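Side-chain contacts in HD-GYP domain-containing protein (Bdellovibrio bacteriovorus, PDB 3TM8), which is an unconventional HD-GYP protein with two bound iron ions, related to cyclic-di-GMP phosphodiesterases and probably acting in bacterial signalling: residues V43-D47 and K48-Y52; M75-T79 and D80-S84; Y205-H209 and S210-L214. All coordinates share one frame; numbering follows the deposited sequence.

Interaction 1: V43-D47 and K48-Y52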
ATOM      1  N   VAL A  43       5.910  22.544   3.956  1.00  6.48           N
ATOM      2  CA  VAL A  43       4.593  22.223   3.425  1.00  7.08           C
ATOM      3  C   VAL A  43       4.184  23.362   2.493  1.00  6.52           C
ATOM      4  O   VAL A  43       4.353  24.540   2.823  1.00  8.39           O
ATOM      5  CB  VAL A  43       3.549  22.083   4.565  1.00  8.30           C
ATOM      6  CG1 VAL A  43       2.144  21.910   3.996  1.00  9.99           C
ATOM      7  CG2 VAL A  43       3.902  20.917   5.482  1.00 10.15           C
ATOM      8  N   LYS A  44       3.651  23.017   1.329  1.00  7.52           N
ATOM      9  CA  LYS A  44       3.214  24.033   0.383  1.00  8.52           C
ATOM     10  C   LYS A  44       1.817  24.525   0.743  1.00  8.62           C
ATOM     11  O   LYS A  44       0.874  23.744   0.782  1.00 10.40           O
ATOM     12  CB  LYS A  44       3.237  23.468  -1.039  1.00 10.05           C
ATOM     13  CG  LYS A  44       2.955  24.502  -2.120  1.00 11.86           C
ATOM     14  CD  LYS A  44       3.164  23.910  -3.515  1.00 14.53           C
ATOM     15  CE  LYS A  44       2.083  22.899  -3.869  1.00 15.02           C
ATOM     16  NZ  LYS A  44       0.778  23.556  -4.182  1.00 16.86           N
ATOM     17  N   ILE A  45       1.696  25.818   1.033  1.00  7.69           N
ATOM     18  CA  ILE A  45       0.397  26.419   1.297  0.50  8.69           C
ATOM     19  C   ILE A  45       0.247  27.652   0.424  1.00  8.51           C
ATOM     20  O   ILE A  45       1.108  28.527   0.425  1.00  9.36           O
ATOM     21  CB  ILE A  45       0.241  26.809   2.773  0.50 10.95           C
ATOM     22  CG1 ILE A  45       0.374  25.567   3.652  0.50 13.09           C
ATOM     23  CG2 ILE A  45      -1.099  27.496   3.000  0.50 12.40           C
ATOM     24  CD1 ILE A  45       0.026  25.808   5.084  0.50 13.36           C
ATOM     25  N   ASN A  46      -0.842  27.708  -0.337  1.00  9.33           N
ATOM     26  CA  ASN A  46      -1.037  28.792  -1.291  1.00 10.54           C
ATOM     27  C   ASN A  46       0.210  29.001  -2.155  1.00 12.05           C
ATOM     28  O   ASN A  46       0.627  30.133  -2.412  1.00 13.67           O
ATOM     29  CB  ASN A  46      -1.437  30.082  -0.574  1.00 10.85           C
ATOM     30  CG  ASN A  46      -2.694  29.915   0.247  1.00 11.54           C
ATOM     31  OD1 ASN A  46      -3.513  29.039  -0.032  1.00 12.21           O
ATOM     32  ND2 ASN A  46      -2.858  30.751   1.262  1.00 12.66           N
ATOM     33  N   ASP A  47       0.793  27.884  -2.585  1.00 12.22           N
ATOM     34  CA  ASP A  47       1.984  27.853  -3.441  1.00 13.75           C
ATOM     35  C   ASP A  47       3.253  28.498  -2.863  1.00 13.05           C
ATOM     36  O   ASP A  47       4.159  28.861  -3.611  1.00 15.29           O
ATOM     37  CB  ASP A  47       1.676  28.397  -4.841  1.00 16.45           C
ATOM     38  CG  ASP A  47       0.858  27.422  -5.680  1.00 20.49           C
ATOM     39  OD1 ASP A  47       0.888  26.202  -5.398  1.00 21.36           O
ATOM     40  OD2 ASP A  47       0.188  27.871  -6.628  1.00 23.94           O
ATOM     41  N   LYS A  48       3.319  28.617  -1.539  1.00  9.99           N
ATOM     42  CA  LYS A  48       4.535  29.052  -0.861  1.00  9.43           C
ATOM     43  C   LYS A  48       5.047  27.915   0.001  1.00  8.63           C
ATOM     44  O   LYS A  48       4.249  27.142   0.533  1.00  7.82           O
ATOM     45  CB  LYS A  48       4.240  30.266   0.026  1.00 10.36           C
ATOM     46  CG  LYS A  48       3.656  31.462  -0.716  1.00 12.60           C
ATOM     47  CD  LYS A  48       3.474  32.649   0.211  1.00 16.25           C
ATOM     48  CE  LYS A  48       3.018  33.871  -0.570  1.00 19.19           C
ATOM     49  NZ  LYS A  48       2.789  35.041   0.311  1.00 20.29           N
ATOM     50  N   MET A  49       6.367  27.843   0.166  1.00  8.45           N
ATOM     51  CA  MET A  49       6.984  26.782   0.956  1.00  8.57           C
ATOM     52  C   MET A  49       7.084  27.216   2.405  1.00  7.81           C
ATOM     53  O   MET A  49       7.866  28.100   2.748  1.00  9.63           O
ATOM     54  CB  MET A  49       8.372  26.442   0.410  1.00  9.49           C
ATOM     55  CG  MET A  49       8.338  25.968  -1.018  1.00 11.78           C
ATOM     56  SD  MET A  49       7.368  24.453  -1.176  1.00 13.31           S
ATOM     57  CE  MET A  49       7.582  24.084  -2.918  1.00 14.97           C
ATOM     58  N   ILE A  50       6.281  26.599   3.258  1.00  6.42           N
ATOM     59  CA  ILE A  50       6.188  27.004   4.648  1.00  8.37           C
ATOM     60  C   ILE A  50       6.914  26.010   5.546  1.00  7.57           C
ATOM     61  O   ILE A  50       6.600  24.817   5.555  1.00  7.09           O
ATOM     62  CB  ILE A  50       4.717  27.090   5.094  1.00  9.68           C
ATOM     63  CG1 ILE A  50       3.880  27.868   4.071  1.00 10.50           C
ATOM     64  CG2 ILE A  50       4.634  27.701   6.472  1.00 11.33           C
ATOM     65  CD1 ILE A  50       4.377  29.260   3.767  1.00 11.63           C
ATOM     66  N   LEU A  51       7.893  26.494   6.299  1.00  7.35           N
ATOM     67  CA  LEU A  51       8.668  25.623   7.176  1.00  7.81           C
ATOM     68  C   LEU A  51       7.757  24.896   8.162  1.00  7.77           C
ATOM     69  O   LEU A  51       6.946  25.527   8.841  1.00  8.44           O
ATOM     70  CB  LEU A  51       9.704  26.448   7.937  1.00  8.57           C
ATOM     71  CG  LEU A  51      10.609  25.720   8.924  1.00 10.78           C
ATOM     72  CD1 LEU A  51      11.450  24.692   8.201  1.00 11.88           C
ATOM     73  CD2 LEU A  51      11.499  26.738   9.641  1.00 11.74           C
ATOM     74  N   TYR A  52       7.895  23.573   8.237  1.00  7.00           N
ATOM     75  CA  TYR A  52       7.051  22.760   9.101  1.00  7.57           C
ATOM     76  C   TYR A  52       7.877  21.808   9.979  1.00  7.54           C
ATOM     77  O   TYR A  52       7.612  21.679  11.174  1.00  9.34           O
ATOM     78  CB  TYR A  52       6.019  21.987   8.270  1.00  7.81           C
ATOM     79  CG  TYR A  52       5.044  21.189   9.103  1.00  7.60           C
ATOM     80  CD1 TYR A  52       4.260  21.805  10.069  1.00  9.46           C
ATOM     81  CD2 TYR A  52       4.889  19.823   8.911  1.00  7.34           C
ATOM     82  CE1 TYR A  52       3.365  21.075  10.835  1.00 10.60           C
ATOM     83  CE2 TYR A  52       4.002  19.093   9.666  1.00  8.01           C
ATOM     84  CZ  TYR A  52       3.236  19.717  10.625  1.00  8.53           C
ATOM     85  OH  TYR A  52       2.339  19.003  11.389  1.00 10.50           O
TER
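Val43 and Tyr52 make the close-packed end of this two-stranded antiparallel hairpin. Methyl CG2 of Val43 lies 3.7 Å from CB of Tyr52 and equally near CD2 of its ring, which it meets obliquely, the two side chains running side by side. CG1 of Val43 takes the position anti to the backbone N (chi1 173°), which leaves CG2 to face the tyrosine. Between the strands, the hydrogen-bonded pairs Val43–Ile50 and Ile45–Lys48 give four backbone bonds, among them Ile45 N to Lys48 O (2.9 Å). On the face shared with Val43, CB of Ile45 rests 4.0 Å from CG1 of Ile50.

Toward the type I' turn from Ile45 to Lys48 the packing gives way to charge and solvent. The Lys44 chain bends at chi3 and chi4, carrying NZ to a salt bridge with OD1 of Asp47 (2.9 Å), whereas Lys48 stretches away from the hairpin.

The opposite end of the hairpin is tied into the fold: Tyr52 OH bonds to the carbonyl of Arg66, whose side chain makes a cation-pi contact with the ring. From strand 74-78, Met75 packs on Val43 and Tyr52, and Tyr76 on Lys44 and Met49.

Interaction 2: M75-T79 and D80-S84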
ATOM      1  N   MET A  75       6.108  16.803   0.521  1.00  7.41           N
ATOM      2  CA  MET A  75       6.654  17.968   1.183  1.00  7.51           C
ATOM      3  C   MET A  75       7.903  18.345   0.413  1.00  6.34           C
ATOM      4  O   MET A  75       8.227  17.709  -0.593  1.00  6.84           O
ATOM      5  CB  MET A  75       6.954  17.687   2.652  1.00 10.17           C
ATOM      6  CG  MET A  75       5.698  17.688   3.521  1.00 14.35           C
ATOM      7  SD  MET A  75       6.022  17.321   5.253  1.00 20.12           S
ATOM      8  CE  MET A  75       6.912  18.793   5.744  1.00 20.57           C
ATOM      9  N   TYR A  76       8.593  19.385   0.869  1.00  6.26           N
ATOM     10  CA  TYR A  76       9.678  19.961   0.099  1.00  6.16           C
ATOM     11  C   TYR A  76      10.878  20.189   0.993  1.00  6.08           C
ATOM     12  O   TYR A  76      10.736  20.483   2.185  1.00  7.74           O
ATOM     13  CB  TYR A  76       9.206  21.270  -0.570  1.00  6.31           C
ATOM     14  CG  TYR A  76       8.033  20.957  -1.457  1.00  6.16           C
ATOM     15  CD1 TYR A  76       8.226  20.548  -2.770  1.00  7.59           C
ATOM     16  CD2 TYR A  76       6.739  20.957  -0.955  1.00  7.28           C
ATOM     17  CE1 TYR A  76       7.155  20.201  -3.577  1.00  8.62           C
ATOM     18  CE2 TYR A  76       5.655  20.604  -1.758  1.00  8.02           C
ATOM     19  CZ  TYR A  76       5.873  20.223  -3.066  1.00  8.69           C
ATOM     20  OH  TYR A  76       4.808  19.858  -3.867  1.00 11.06           O
ATOM     21  N   ILE A  77      12.065  20.031   0.419  1.00  5.93           N
ATOM     22  CA  ILE A  77      13.301  20.313   1.136  1.00  6.33           C
ATOM     23  C   ILE A  77      14.134  21.237   0.268  1.00  6.21           C
ATOM     24  O   ILE A  77      13.940  21.310  -0.948  1.00  6.26           O
ATOM     25  CB  ILE A  77      14.096  19.019   1.456  1.00  7.73           C
ATOM     26  CG1 ILE A  77      14.557  18.329   0.168  1.00  8.22           C
ATOM     27  CG2 ILE A  77      13.268  18.100   2.345  1.00  7.67           C
ATOM     28  CD1 ILE A  77      15.446  17.081   0.370  1.00  8.04           C
ATOM     29  N   LEU A  78      15.061  21.956   0.887  1.00  7.02           N
ATOM     30  CA  LEU A  78      16.001  22.754   0.118  1.00  7.67           C
ATOM     31  C   LEU A  78      16.862  21.826  -0.721  1.00  8.34           C
ATOM     32  O   LEU A  78      17.369  20.820  -0.229  1.00  7.69           O
ATOM     33  CB  LEU A  78      16.889  23.575   1.049  1.00  8.64           C
ATOM     34  CG  LEU A  78      16.142  24.667   1.815  1.00  9.81           C
ATOM     35  CD1 LEU A  78      17.002  25.161   2.970  1.00 11.24           C
ATOM     36  CD2 LEU A  78      15.756  25.813   0.887  1.00 11.74           C
ATOM     37  N   THR A  79      17.043  22.173  -1.984  1.00  9.59           N
ATOM     38  CA  THR A  79      17.853  21.353  -2.869  1.00 11.29           C
ATOM     39  C   THR A  79      19.261  21.194  -2.303  1.00 10.86           C
ATOM     40  O   THR A  79      19.896  20.154  -2.462  1.00 10.98           O
ATOM     41  CB  THR A  79      17.865  21.964  -4.271  1.00 14.13           C
ATOM     42  OG1 THR A  79      16.506  22.135  -4.700  1.00 15.48           O
ATOM     43  CG2 THR A  79      18.604  21.069  -5.253  1.00 15.50           C
ATOM     44  N   ASP A  80      19.737  22.219  -1.607  1.00 10.88           N
ATOM     45  CA  ASP A  80      21.079  22.180  -1.039  1.00 12.94           C
ATOM     46  C   ASP A  80      21.193  21.147   0.085  1.00 12.26           C
ATOM     47  O   ASP A  80      22.295  20.768   0.475  1.00 15.65           O
ATOM     48  CB  ASP A  80      21.500  23.571  -0.550  1.00 17.87           C
ATOM     49  CG  ASP A  80      21.700  24.556  -1.692  1.00 22.84           C
ATOM     50  OD1 ASP A  80      21.776  24.111  -2.856  1.00 24.56           O
ATOM     51  OD2 ASP A  80      21.789  25.774  -1.423  1.00 25.58           O
ATOM     52  N   GLU A  81      20.056  20.687   0.595  1.00 10.63           N
ATOM     53  CA  GLU A  81      20.038  19.686   1.661  1.00 10.57           C
ATOM     54  C   GLU A  81      19.621  18.297   1.166  1.00  9.34           C
ATOM     55  O   GLU A  81      19.372  17.385   1.961  1.00  9.97           O
ATOM     56  CB  GLU A  81      19.129  20.152   2.809  1.00 10.51           C
ATOM     57  CG  GLU A  81      19.606  21.425   3.493  1.00 12.74           C
ATOM     58  CD  GLU A  81      19.019  21.598   4.879  1.00 13.48           C
ATOM     59  OE1 GLU A  81      17.796  21.799   4.996  1.00 12.39           O
ATOM     60  OE2 GLU A  81      19.783  21.530   5.861  1.00 15.95           O
ATOM     61  N   GLU A  82      19.568  18.124  -0.147  1.00  9.12           N
ATOM     62  CA  GLU A  82      19.097  16.861  -0.701  1.00  9.69           C
ATOM     63  C   GLU A  82      19.995  15.684  -0.311  1.00  9.20           C
ATOM     64  O   GLU A  82      19.510  14.575  -0.064  1.00  9.94           O
ATOM     65  CB  GLU A  82      18.953  16.957  -2.218  1.00 11.89           C
ATOM     66  CG  GLU A  82      18.265  15.742  -2.832  1.00 14.79           C
ATOM     67  CD  GLU A  82      17.897  15.946  -4.289  1.00 18.07           C
ATOM     68  OE1 GLU A  82      18.330  16.961  -4.878  1.00 19.30           O
ATOM     69  OE2 GLU A  82      17.170  15.094  -4.838  1.00 20.34           O
ATOM     70  N   ASN A  83      21.300  15.917  -0.239  1.00  9.76           N
ATOM     71  CA  ASN A  83      22.204  14.844   0.161  1.00 11.86           C
ATOM     72  C   ASN A  83      21.906  14.361   1.580  1.00 10.60           C
ATOM     73  O   ASN A  83      21.938  13.160   1.853  1.00 11.52           O
ATOM     74  CB  ASN A  83      23.675  15.258   0.013  1.00 15.37           C
ATOM     75  CG  ASN A  83      24.627  14.162   0.436  1.00 22.81           C
ATOM     76  OD1 ASN A  83      24.694  13.106  -0.195  1.00 26.55           O
ATOM     77  ND2 ASN A  83      25.370  14.406   1.506  1.00 25.89           N
ATOM     78  N   SER A  84      21.623  15.293   2.487  1.00 10.02           N
ATOM     79  CA  SER A  84      21.257  14.930   3.851  0.50 11.07           C
ATOM     80  C   SER A  84      19.999  14.062   3.873  1.00  8.97           C
ATOM     81  O   SER A  84      19.914  13.087   4.632  1.00 10.75           O
ATOM     82  CB  SER A  84      21.048  16.182   4.702  0.50 14.51           C
ATOM     83  OG  SER A  84      20.607  15.838   6.002  0.50 18.07           O
TER
HETATM   84  O   HOH W   1      15.495  21.607   3.585  1.00  8.45           O
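Leu78 and Glu81 meet where strand 74-78 turns into helix 82-97, their side chains crossing at a slant. Glu81 stands at the N-cap position. Its CB lies 3.6 Å from the carbonyl O of Leu78, the same oxygen that accepts the Glu81 backbone N at 2.8 Å. CG is anti to the carbonyl carbon (chi1 -63°), and the chain then runs on extended, bringing OE1 near the leucine methyl CD1. There OE1 comes within 4.0 Å of Leu78 CD1 and accepts a hydrogen bond of 2.7 Å from a water. That water in turn accepts from Leu78 N, so a single solvent molecule joins the carboxylate to the last backbone N-H of the strand. OE1 also receives the backbone N-H of Asn40, while OE2 forms a salt bridge with NE of Arg55.

The other flank of the turn is held by a second backbone bond, from Glu82 N to Thr79 O at 3.1 Å. The two bonds close successive turns of the chain. Thr79 and Glu82 lie alongside one another and point the same way, with CB of Glu82 close to the threonine carbonyl O. On the inner side, CD1 of Ile77 reaches 3.8 Å from CA of Glu82, a van der Waals contact of the methyl with the backbone of the first helical turn.

With two backbone N-H groups reached directly or through water and an arginine at its other oxygen, the Glu81 carboxylate is probably stabilised as an anion, and this network ties the strand-to-helix corner to the preceding part of the chain.

Interaction 3: Y205-H209 and S210-L214. With PO4 (phosphate ion), chain C.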
ATOM      1  N   TYR A 205      -3.578   1.198  -9.028  1.00  6.05           N
ATOM      2  CA  TYR A 205      -3.018   2.178  -9.950  1.00  7.07           C
ATOM      3  C   TYR A 205      -4.103   2.919 -10.747  1.00  6.51           C
ATOM      4  O   TYR A 205      -3.976   4.115 -11.033  1.00  7.40           O
ATOM      5  CB  TYR A 205      -2.032   1.491 -10.895  1.00  7.16           C
ATOM      6  CG  TYR A 205      -1.475   2.401 -11.960  1.00  8.02           C
ATOM      7  CD1 TYR A 205      -0.927   3.641 -11.638  1.00  7.80           C
ATOM      8  CD2 TYR A 205      -1.508   2.023 -13.294  1.00 11.38           C
ATOM      9  CE1 TYR A 205      -0.410   4.472 -12.630  1.00  8.89           C
ATOM     10  CE2 TYR A 205      -1.012   2.842 -14.280  1.00 12.45           C
ATOM     11  CZ  TYR A 205      -0.465   4.062 -13.948  1.00 10.21           C
ATOM     12  OH  TYR A 205       0.022   4.852 -14.956  1.00 12.14           O
ATOM     13  N   GLY A 206      -5.182   2.220 -11.094  1.00  7.32           N
ATOM     14  CA  GLY A 206      -6.264   2.835 -11.843  1.00  7.25           C
ATOM     15  C   GLY A 206      -6.931   4.012 -11.153  1.00  7.28           C
ATOM     16  O   GLY A 206      -7.584   4.829 -11.818  1.00  8.70           O
ATOM     17  N   HIS A 207      -6.799   4.094  -9.831  1.00  6.06           N
ATOM     18  CA  HIS A 207      -7.376   5.212  -9.080  1.00  6.15           C
ATOM     19  C   HIS A 207      -6.440   6.420  -9.001  1.00  6.85           C
ATOM     20  O   HIS A 207      -6.826   7.444  -8.455  1.00  8.12           O
ATOM     21  CB  HIS A 207      -7.712   4.827  -7.629  1.00  7.12           C
ATOM     22  CG  HIS A 207      -8.861   3.878  -7.464  1.00  6.65           C
ATOM     23  ND1 HIS A 207     -10.091   4.059  -8.063  1.00  6.38           N
ATOM     24  CD2 HIS A 207      -8.984   2.781  -6.678  1.00  6.75           C
ATOM     25  CE1 HIS A 207     -10.905   3.086  -7.688  1.00  7.36           C
ATOM     26  NE2 HIS A 207     -10.261   2.302  -6.842  1.00  7.52           N
ATOM     27  N   HIS A 208      -5.205   6.290  -9.476  1.00  7.21           N
ATOM     28  CA  HIS A 208      -4.233   7.370  -9.306  1.00  7.92           C
ATOM     29  C   HIS A 208      -4.736   8.628  -9.998  1.00  9.49           C
ATOM     30  O   HIS A 208      -5.055   8.600 -11.186  1.00  9.77           O
ATOM     31  CB  HIS A 208      -2.880   6.938  -9.857  1.00  8.40           C
ATOM     32  CG  HIS A 208      -1.799   7.955  -9.703  1.00  9.28           C
ATOM     33  ND1 HIS A 208      -1.295   8.338  -8.478  1.00  9.94           N
ATOM     34  CD2 HIS A 208      -1.091   8.633 -10.631  1.00  9.17           C
ATOM     35  CE1 HIS A 208      -0.334   9.226  -8.661  1.00  9.96           C
ATOM     36  NE2 HIS A 208      -0.186   9.418  -9.959  1.00 10.40           N
ATOM     37  N   HIS A 209      -4.799   9.724  -9.238  1.00  9.27           N
ATOM     38  CA  HIS A 209      -5.329  11.013  -9.699  1.00 11.59           C
ATOM     39  C   HIS A 209      -6.754  10.959 -10.241  1.00 13.03           C
ATOM     40  O   HIS A 209      -7.137  11.751 -11.102  1.00 16.78           O
ATOM     41  CB  HIS A 209      -4.354  11.704 -10.654  1.00 12.53           C
ATOM     42  CG  HIS A 209      -3.234  12.393  -9.941  1.00 11.92           C
ATOM     43  ND1 HIS A 209      -2.694  13.583 -10.370  1.00 12.66           N
ATOM     44  CD2 HIS A 209      -2.581  12.073  -8.798  1.00 13.77           C
ATOM     45  CE1 HIS A 209      -1.735  13.955  -9.540  1.00 14.24           C
ATOM     46  NE2 HIS A 209      -1.648  13.057  -8.576  1.00 15.41           N
ATOM     47  N   SER A 210      -7.544  10.036  -9.700  1.00 12.31           N
ATOM     48  CA  SER A 210      -8.969   9.981  -9.980  1.00 12.38           C
ATOM     49  C   SER A 210      -9.715  10.996  -9.111  1.00 11.92           C
ATOM     50  O   SER A 210      -9.311  11.255  -7.978  1.00 13.26           O
ATOM     51  CB  SER A 210      -9.490   8.577  -9.684  1.00 12.81           C
ATOM     52  OG  SER A 210     -10.903   8.563  -9.702  1.00 13.06           O
ATOM     53  N   PRO A 211     -10.822  11.560  -9.630  1.00 11.66           N
ATOM     54  CA  PRO A 211     -11.602  12.503  -8.823  1.00 13.16           C
ATOM     55  C   PRO A 211     -12.505  11.783  -7.834  1.00 13.86           C
ATOM     56  O   PRO A 211     -13.159  12.423  -7.016  1.00 16.32           O
ATOM     57  CB  PRO A 211     -12.453  13.237  -9.865  1.00 13.04           C
ATOM     58  CG  PRO A 211     -12.609  12.249 -10.970  1.00 12.16           C
ATOM     59  CD  PRO A 211     -11.317  11.464 -11.013  1.00 11.98           C
ATOM     60  N   LEU A 212     -12.541  10.457  -7.905  1.00 11.40           N
ATOM     61  CA  LEU A 212     -13.405   9.687  -7.030  1.00 12.01           C
ATOM     62  C   LEU A 212     -12.950   9.756  -5.579  1.00 11.48           C
ATOM     63  O   LEU A 212     -11.772   9.567  -5.284  1.00 12.41           O
ATOM     64  CB  LEU A 212     -13.428   8.225  -7.483  1.00 11.79           C
ATOM     65  CG  LEU A 212     -14.288   7.244  -6.682  1.00 12.15           C
ATOM     66  CD1 LEU A 212     -15.768   7.611  -6.742  1.00 13.94           C
ATOM     67  CD2 LEU A 212     -14.071   5.837  -7.207  1.00 13.05           C
ATOM     68  N   ASN A 213     -13.890   9.999  -4.672  1.00 11.08           N
ATOM     69  CA  ASN A 213     -13.629   9.838  -3.244  1.00 11.74           C
ATOM     70  C   ASN A 213     -13.809   8.372  -2.870  1.00  9.53           C
ATOM     71  O   ASN A 213     -14.927   7.865  -2.868  1.00 10.29           O
ATOM     72  CB  ASN A 213     -14.582  10.711  -2.421  1.00 14.58           C
ATOM     73  CG  ASN A 213     -14.417  10.517  -0.920  1.00 16.14           C
ATOM     74  OD1 ASN A 213     -13.466   9.890  -0.458  1.00 15.54           O
ATOM     75  ND2 ASN A 213     -15.345  11.079  -0.148  1.00 19.30           N
ATOM     76  N   LEU A 214     -12.704   7.693  -2.575  1.00  9.41           N
ATOM     77  CA  LEU A 214     -12.757   6.262  -2.283  1.00  9.24           C
ATOM     78  C   LEU A 214     -13.324   5.973  -0.907  1.00  9.29           C
ATOM     79  O   LEU A 214     -13.767   4.864  -0.628  1.00  9.29           O
ATOM     80  CB  LEU A 214     -11.367   5.638  -2.375  1.00 10.70           C
ATOM     81  CG  LEU A 214     -10.756   5.616  -3.770  1.00 13.01           C
ATOM     82  CD1 LEU A 214      -9.369   5.018  -3.708  1.00 14.18           C
ATOM     83  CD2 LEU A 214     -11.643   4.840  -4.731  1.00 15.03           C
TER
HETATM   84  P   PO4 C 901     -11.032  -0.342  -4.118  1.00  7.47           P
HETATM   85  O1  PO4 C 901     -11.962   0.784  -3.745  1.00 11.70           O
HETATM   86  O2  PO4 C 901      -9.926  -0.529  -3.107  1.00  7.43           O
HETATM   87  O3  PO4 C 901     -11.788  -1.692  -4.099  1.00 10.37           O
HETATM   88  O4  PO4 C 901     -10.535  -0.153  -5.535  1.00  5.47           O
HETATM   89  O   HOH W   2     -11.278   5.899  -9.754  1.00 11.20           O
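The His207 ring is gripped at both nitrogens and covered on one face by Leu214, seven residues further along the chain. Methyl CD2 of Leu214 sits over the ring centre in a CH-pi contact, 3.6 Å from the centroid and only 14° off the ring normal. CD1 of the same leucine lies over the same face, 3.7 Å from CD2 of His207, so both methyls cover it.

In the plane of the ring, NE2 donates a hydrogen bond of 2.8 Å to O4 of a bound phosphate ion, probably derived from the crystallisation liquor. ND1 meets a water, also in the ring plane, at 2.8 Å, and this water bridges to OG of Ser210. These two in-plane links would fix the rotation of the imidazole, with Leu214 limiting movement on the face it covers.

Ser210 does several jobs at once. Its backbone N bonds to His207 O at 3.0 Å and closes a type II turn running from His207 to Ser210. The side chain places OG anti to the backbone N (chi1 169°), where it accepts the N-H of Leu212 in a nearly straight bond (166°). This ST turn bends the chain after the first turn, while the bridging water ties OG back to the histidine.

Both segments belong to the HD domain, in the connection between helices 190-202 and 223-240 beside the iron site. His207 stacks on His232, an iron ligand of helix 223-240, and its ring also meets Trp229 there. Trp229 shares the phosphate with Arg289 and the iron ligand Asn285 of helix 276-293, while Ile167 of helix 167-185 touches both His207 and Leu214.

In the fold
Interactions 1 and 2 follow each other along the chain and touch, although their centres lie 14 Å apart. Strand 74-78 makes the join: CE of Met49 packs 3.5 Å from CG of Tyr76, and CG2 of Val43 lies 3.7 Å from CE of Met75. The hairpin and the strand-to-helix corner thus form one packed unit, away from the metal site. Interaction 3 stands apart, its centre about 25 Å from that of interaction 1 and 29 Å from that of interaction 2, with no direct contact to either. It alone borders the iron centre: the His207 side chain comes within about 4 Å of a bound iron ion, and its phosphate also bonds the iron ligand Asn285.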